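Local coordinates for cupin domain protein (Microcystis aeruginosa DIANCHI905, PDB 5ZBF), which is a cupin-superfamily isomerase that binds iron(II) and 4-hydroxyphenylpyruvic acid and takes part in making the Choi moiety of aeruginosins, at residues I11-Q23 against Q30-S42. Residues are numbered along the deposited sequence; the frame is centred on the assembly and turned at random. Where two conformers were deposited one is given.
Sequences IKLNPHVELEVFQ and QLSVIAPNAKLES. With ENO (3-(4-hydroxy-phenyl)pyruvic acid), chain B.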
loop_
_atom_site.group_PDB
_atom_site.type_symbol
_atom_site.label_atom_id
_atom_site.label_comp_id
_atom_site.label_asym_id
_atom_site.label_seq_id
_atom_site.Cartn_x
_atom_site.Cartn_y
_atom_site.Cartn_z
ATOM N N ILE A 11 -0.476 -15.454 -7.687
ATOM C CA ILE A 11 -1.794 -15.955 -8.057
ATOM C C ILE A 11 -2.289 -15.296 -9.346
ATOM O O ILE A 11 -1.994 -14.131 -9.590
ATOM C CB ILE A 11 -2.777 -15.728 -6.878
ATOM C CG1 ILE A 11 -2.853 -16.995 -6.018
ATOM C CG2 ILE A 11 -4.175 -15.346 -7.339
ATOM C CD1 ILE A 11 -2.174 -16.849 -4.678
ATOM N N LYS A 12 -3.052 -16.042 -10.145
ATOM C CA LYS A 12 -3.716 -15.457 -11.285
ATOM C C LYS A 12 -5.201 -15.565 -11.007
ATOM O O LYS A 12 -5.722 -16.641 -10.834
ATOM C CB LYS A 12 -3.343 -16.163 -12.574
ATOM C CG LYS A 12 -3.878 -15.443 -13.798
ATOM C CD LYS A 12 -3.207 -15.917 -15.071
ATOM C CE LYS A 12 -3.679 -15.092 -16.256
ATOM N NZ LYS A 12 -3.501 -15.817 -17.537
ATOM N N LEU A 13 -5.844 -14.407 -10.907
ATOM C CA LEU A 13 -7.186 -14.368 -10.355
ATOM C C LEU A 13 -8.176 -14.660 -11.445
ATOM O O LEU A 13 -9.201 -15.303 -11.217
ATOM C CB LEU A 13 -7.455 -13.004 -9.722
ATOM C CG LEU A 13 -8.424 -12.979 -8.546
ATOM C CD1 LEU A 13 -8.055 -14.020 -7.494
ATOM C CD2 LEU A 13 -8.465 -11.582 -7.943
ATOM N N ASN A 14 -7.869 -14.167 -12.633
ATOM C CA ASN A 14 -8.657 -14.444 -13.813
ATOM C C ASN A 14 -7.729 -14.046 -14.952
ATOM O O ASN A 14 -6.563 -13.675 -14.691
ATOM C CB ASN A 14 -9.971 -13.637 -13.788
ATOM C CG ASN A 14 -9.751 -12.144 -13.557
ATOM O OD1 ASN A 14 -9.176 -11.451 -14.397
ATOM N ND2 ASN A 14 -10.231 -11.637 -12.420
ATOM N N PRO A 15 -8.210 -14.107 -16.199
ATOM C CA PRO A 15 -7.293 -13.794 -17.283
ATOM C C PRO A 15 -6.743 -12.375 -17.238
ATOM O O PRO A 15 -5.731 -12.111 -17.883
ATOM C CB PRO A 15 -8.142 -14.015 -18.539
ATOM C CG PRO A 15 -9.178 -14.996 -18.117
ATOM C CD PRO A 15 -9.504 -14.594 -16.708
ATOM N N HIS A 16 -7.379 -11.478 -16.477
ATOM C CA HIS A 16 -6.903 -10.102 -16.391
ATOM C C HIS A 16 -6.043 -9.712 -15.220
ATOM O O HIS A 16 -5.393 -8.673 -15.293
ATOM C CB HIS A 16 -8.068 -9.125 -16.385
ATOM C CG HIS A 16 -8.782 -9.074 -17.680
ATOM N ND1 HIS A 16 -10.132 -8.844 -17.775
ATOM C CD2 HIS A 16 -8.327 -9.222 -18.943
ATOM C CE1 HIS A 16 -10.471 -8.829 -19.046
ATOM N NE2 HIS A 16 -9.397 -9.061 -19.773
ATOM N N VAL A 17 -6.063 -10.484 -14.141
ATOM C CA VAL A 17 -5.450 -10.029 -12.890
ATOM C C VAL A 17 -4.409 -11.007 -12.365
ATOM O O VAL A 17 -4.699 -12.172 -12.117
ATOM C CB VAL A 17 -6.507 -9.811 -11.784
ATOM C CG1 VAL A 17 -5.846 -9.333 -10.498
ATOM C CG2 VAL A 17 -7.563 -8.817 -12.239
ATOM N N GLU A 18 -3.189 -10.514 -12.190
ATOM C CA GLU A 18 -2.140 -11.270 -11.536
ATOM C C GLU A 18 -1.766 -10.563 -10.250
ATOM O O GLU A 18 -1.671 -9.322 -10.220
ATOM C CB GLU A 18 -0.944 -11.392 -12.461
ATOM C CG GLU A 18 -1.258 -12.280 -13.650
ATOM C CD GLU A 18 -0.180 -12.255 -14.698
ATOM O OE1 GLU A 18 0.401 -11.177 -14.947
ATOM O OE2 GLU A 18 0.067 -13.312 -15.284
ATOM N N LEU A 19 -1.580 -11.349 -9.194
ATOM C CA LEU A 19 -1.300 -10.820 -7.867
ATOM C C LEU A 19 -0.060 -11.467 -7.256
ATOM O O LEU A 19 0.240 -12.634 -7.530
ATOM C CB LEU A 19 -2.478 -11.076 -6.932
ATOM C CG LEU A 19 -3.875 -10.549 -7.296
ATOM C CD1 LEU A 19 -4.874 -11.006 -6.250
ATOM C CD2 LEU A 19 -3.903 -9.034 -7.399
ATOM N N GLU A 20 0.661 -10.674 -6.456
ATOM C CA GLU A 20 1.664 -11.171 -5.516
ATOM C C GLU A 20 1.088 -10.911 -4.130
ATOM O O GLU A 20 0.914 -9.753 -3.727
ATOM C CB GLU A 20 3.000 -10.443 -5.698
ATOM C CG GLU A 20 3.692 -10.752 -7.027
ATOM C CD GLU A 20 4.201 -12.189 -7.175
ATOM O OE1 GLU A 20 4.384 -12.915 -6.169
ATOM O OE2 GLU A 20 4.446 -12.602 -8.332
ATOM N N VAL A 21 0.784 -11.989 -3.416
ATOM C CA VAL A 21 -0.018 -11.910 -2.195
ATOM C C VAL A 21 0.873 -12.129 -0.971
ATOM O O VAL A 21 1.539 -13.160 -0.853
ATOM C CB VAL A 21 -1.152 -12.952 -2.194
ATOM C CG1 VAL A 21 -1.937 -12.847 -0.897
ATOM C CG2 VAL A 21 -2.064 -12.745 -3.400
ATOM N N PHE A 22 0.880 -11.150 -0.071
ATOM C CA PHE A 22 1.720 -11.194 1.110
ATOM C C PHE A 22 0.844 -11.204 2.365
ATOM O O PHE A 22 -0.036 -10.351 2.520
ATOM C CB PHE A 22 2.594 -9.955 1.230
ATOM C CG PHE A 22 3.498 -9.648 0.057
ATOM C CD1 PHE A 22 4.877 -9.790 0.176
ATOM C CD2 PHE A 22 2.997 -9.089 -1.108
ATOM C CE1 PHE A 22 5.720 -9.429 -0.858
ATOM C CE2 PHE A 22 3.841 -8.722 -2.147
ATOM C CZ PHE A 22 5.203 -8.895 -2.023
ATOM N N GLN A 23 1.131 -12.112 3.288
ATOM C CA GLN A 23 0.390 -12.184 4.546
ATOM C C GLN A 23 1.105 -11.340 5.585
ATOM O O GLN A 23 2.298 -11.517 5.782
ATOM C CB GLN A 23 0.291 -13.630 5.028
ATOM C CG GLN A 23 -0.728 -13.842 6.141
ATOM C CD GLN A 23 -2.162 -13.673 5.662
ATOM O OE1 GLN A 23 -2.573 -14.277 4.666
ATOM N NE2 GLN A 23 -2.933 -12.853 6.373
ATOM N N GLN A 30 -1.353 -7.020 -1.273
ATOM C CA GLN A 30 -1.052 -7.569 -2.593
ATOM C C GLN A 30 -0.590 -6.535 -3.598
ATOM O O GLN A 30 -1.084 -5.419 -3.630
ATOM C CB GLN A 30 -2.251 -8.359 -3.143
ATOM C CG GLN A 30 -3.517 -7.546 -3.312
ATOM C CD GLN A 30 -4.769 -8.405 -3.489
ATOM O OE1 GLN A 30 -4.863 -9.501 -2.953
ATOM N NE2 GLN A 30 -5.733 -7.889 -4.224
ATOM N N LEU A 31 0.389 -6.919 -4.414
ATOM C CA LEU A 31 0.749 -6.153 -5.590
ATOM C C LEU A 31 -0.037 -6.753 -6.753
ATOM O O LEU A 31 -0.113 -7.982 -6.874
ATOM C CB LEU A 31 2.254 -6.246 -5.864
ATOM C CG LEU A 31 3.222 -5.674 -4.836
ATOM C CD1 LEU A 31 4.653 -6.069 -5.176
ATOM C CD2 LEU A 31 3.077 -4.164 -4.753
ATOM N N SER A 32 -0.622 -5.881 -7.566
ATOM C CA SER A 32 -1.529 -6.256 -8.658
ATOM C C SER A 32 -0.990 -5.835 -10.014
ATOM O O SER A 32 -0.388 -4.774 -10.139
ATOM C CB SER A 32 -2.878 -5.554 -8.474
ATOM O OG SER A 32 -3.628 -6.128 -7.422
ATOM N N VAL A 33 -1.242 -6.658 -11.032
ATOM C CA VAL A 33 -1.037 -6.273 -12.409
ATOM C C VAL A 33 -2.353 -6.584 -13.124
ATOM O O VAL A 33 -2.752 -7.756 -13.233
ATOM C CB VAL A 33 0.123 -7.026 -13.086
ATOM C CG1 VAL A 33 0.315 -6.504 -14.504
ATOM C CG2 VAL A 33 1.407 -6.882 -12.269
ATOM N N ILE A 34 -3.016 -5.532 -13.587
ATOM C CA ILE A 34 -4.277 -5.645 -14.318
ATOM C C ILE A 34 -4.026 -5.398 -15.809
ATOM O O ILE A 34 -3.455 -4.375 -16.205
ATOM C CB ILE A 34 -5.347 -4.672 -13.782
ATOM C CG1 ILE A 34 -5.690 -5.010 -12.321
ATOM C CG2 ILE A 34 -6.603 -4.701 -14.651
ATOM C CD1 ILE A 34 -6.725 -4.097 -11.703
ATOM N N ALA A 35 -4.488 -6.334 -16.640
ATOM C CA ALA A 35 -4.213 -6.296 -18.071
ATOM C C ALA A 35 -4.757 -5.040 -18.758
ATOM O O ALA A 35 -5.758 -4.468 -18.318
ATOM C CB ALA A 35 -4.798 -7.532 -18.738
ATOM N N PRO A 36 -4.118 -4.627 -19.864
ATOM C CA PRO A 36 -4.666 -3.564 -20.691
ATOM C C PRO A 36 -6.156 -3.749 -20.974
ATOM O O PRO A 36 -6.613 -4.869 -21.236
ATOM C CB PRO A 36 -3.836 -3.670 -21.977
ATOM C CG PRO A 36 -2.520 -4.196 -21.518
ATOM C CD PRO A 36 -2.846 -5.147 -20.407
ATOM N N ASN A 37 -6.901 -2.658 -20.856
ATOM C CA ASN A 37 -8.314 -2.599 -21.204
ATOM C C ASN A 37 -9.239 -3.541 -20.411
ATOM O O ASN A 37 -10.384 -3.730 -20.792
ATOM C CB ASN A 37 -8.480 -2.836 -22.707
ATOM C CG ASN A 37 -7.611 -1.908 -23.548
ATOM O OD1 ASN A 37 -7.889 -0.714 -23.672
ATOM N ND2 ASN A 37 -6.551 -2.454 -24.124
ATOM N N ALA A 38 -8.757 -4.095 -19.303
ATOM C CA ALA A 38 -9.528 -5.058 -18.526
ATOM C C ALA A 38 -10.809 -4.461 -17.947
ATOM O O ALA A 38 -10.803 -3.333 -17.459
ATOM C CB ALA A 38 -8.682 -5.622 -17.400
ATOM N N LYS A 39 -11.893 -5.240 -18.028
ATOM C CA LYS A 39 -13.092 -5.036 -17.222
ATOM C C LYS A 39 -13.096 -6.042 -16.087
ATOM O O LYS A 39 -13.016 -7.249 -16.323
ATOM C CB LYS A 39 -14.363 -5.238 -18.046
ATOM C CG LYS A 39 -14.617 -4.153 -19.069
ATOM C CD LYS A 39 -15.728 -4.523 -20.030
ATOM C CE LYS A 39 -17.047 -4.767 -19.332
ATOM N NZ LYS A 39 -18.134 -4.951 -20.326
ATOM N N LEU A 40 -13.200 -5.544 -14.859
ATOM C CA LEU A 40 -13.253 -6.383 -13.667
ATOM C C LEU A 40 -14.660 -6.308 -13.084
ATOM O O LEU A 40 -15.078 -5.250 -12.611
ATOM C CB LEU A 40 -12.250 -5.899 -12.615
ATOM C CG LEU A 40 -10.857 -6.509 -12.542
ATOM C CD1 LEU A 40 -10.319 -6.898 -13.907
ATOM C CD2 LEU A 40 -9.894 -5.597 -11.811
ATOM N N GLU A 41 -15.376 -7.431 -13.118
ATOM C CA GLU A 41 -16.729 -7.493 -12.584
ATOM C C GLU A 41 -16.747 -7.136 -11.111
ATOM O O GLU A 41 -15.846 -7.513 -10.356
ATOM C CB GLU A 41 -17.328 -8.892 -12.776
ATOM C CG GLU A 41 -18.834 -8.939 -12.603
ATOM N N SER A 42 -17.777 -6.408 -10.702
ATOM C CA SER A 42 -17.923 -6.021 -9.309
ATOM C C SER A 42 -18.019 -7.256 -8.425
ATOM O O SER A 42 -18.634 -8.263 -8.810
ATOM C CB SER A 42 -19.163 -5.145 -9.117
ATOM O OG SER A 42 -19.094 -3.984 -9.926
HETATM O O4 ENO B . -10.966 -5.780 -5.310
HETATM C C9 ENO B . -10.433 -8.428 -8.711
HETATM C C8 ENO B . -11.407 -9.049 -9.494
HETATM C C7 ENO B . -12.680 -8.488 -9.610
HETATM C C6 ENO B . -12.971 -7.301 -8.941
HETATM C C5 ENO B . -11.997 -6.682 -8.160
HETATM C C4 ENO B . -10.725 -7.239 -8.041
HETATM O O3 ENO B . -13.638 -9.091 -10.371
HETATM C C3 ENO B . -9.687 -6.549 -7.175
HETATM C C2 ENO B . -10.169 -6.622 -5.735
HETATM C C1 ENO B . -9.722 -7.705 -4.853
HETATM O O2 ENO B . -8.709 -8.396 -5.138
HETATM O O1 ENO B . -10.385 -7.919 -3.811
#
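His16 has CG anti to its carbonyl carbon (chi1 -69°), which lays the imidazole over Ala38. The methyl CB of Ala38 sits 3.7 Å from the ring centroid, a CH-pi contact over one face. Lys39 O lies at the ring edge. An alanine in place of His16 would probably leave the methyls of Ala38 and Ala35 without their ring cover. Val17 CG2 meets Leu40 CD1 at 3.7 Å, the two side chains crossing at about a right angle.

Gln30 sends CG between its backbone N and carbonyl carbon (chi1 60°), then runs extended past Leu19. Its amide carbon CD rests 3.8 Å from Leu19 CD1. Gln30 NE2 donates to ENO O2 (3.2 Å) and also hydrogen-bonds Asp98 OD1. The phenol end of the ligand packs on Leu40, and its O3 donates to Glu41 O at 2.7 Å.

Strands 17-23 and 30-34 pair antiparallel. The backbones of Glu18 and Val33 exchange N-H...O hydrogen bonds both ways, as do those of Glu20 and Leu31. Ala35 N to His16 O (2.8 Å) continues the ladder. This hairpin of the cupin fold lies between strand 9-14, beside 17-24, and strand 94-101, beside 27-34.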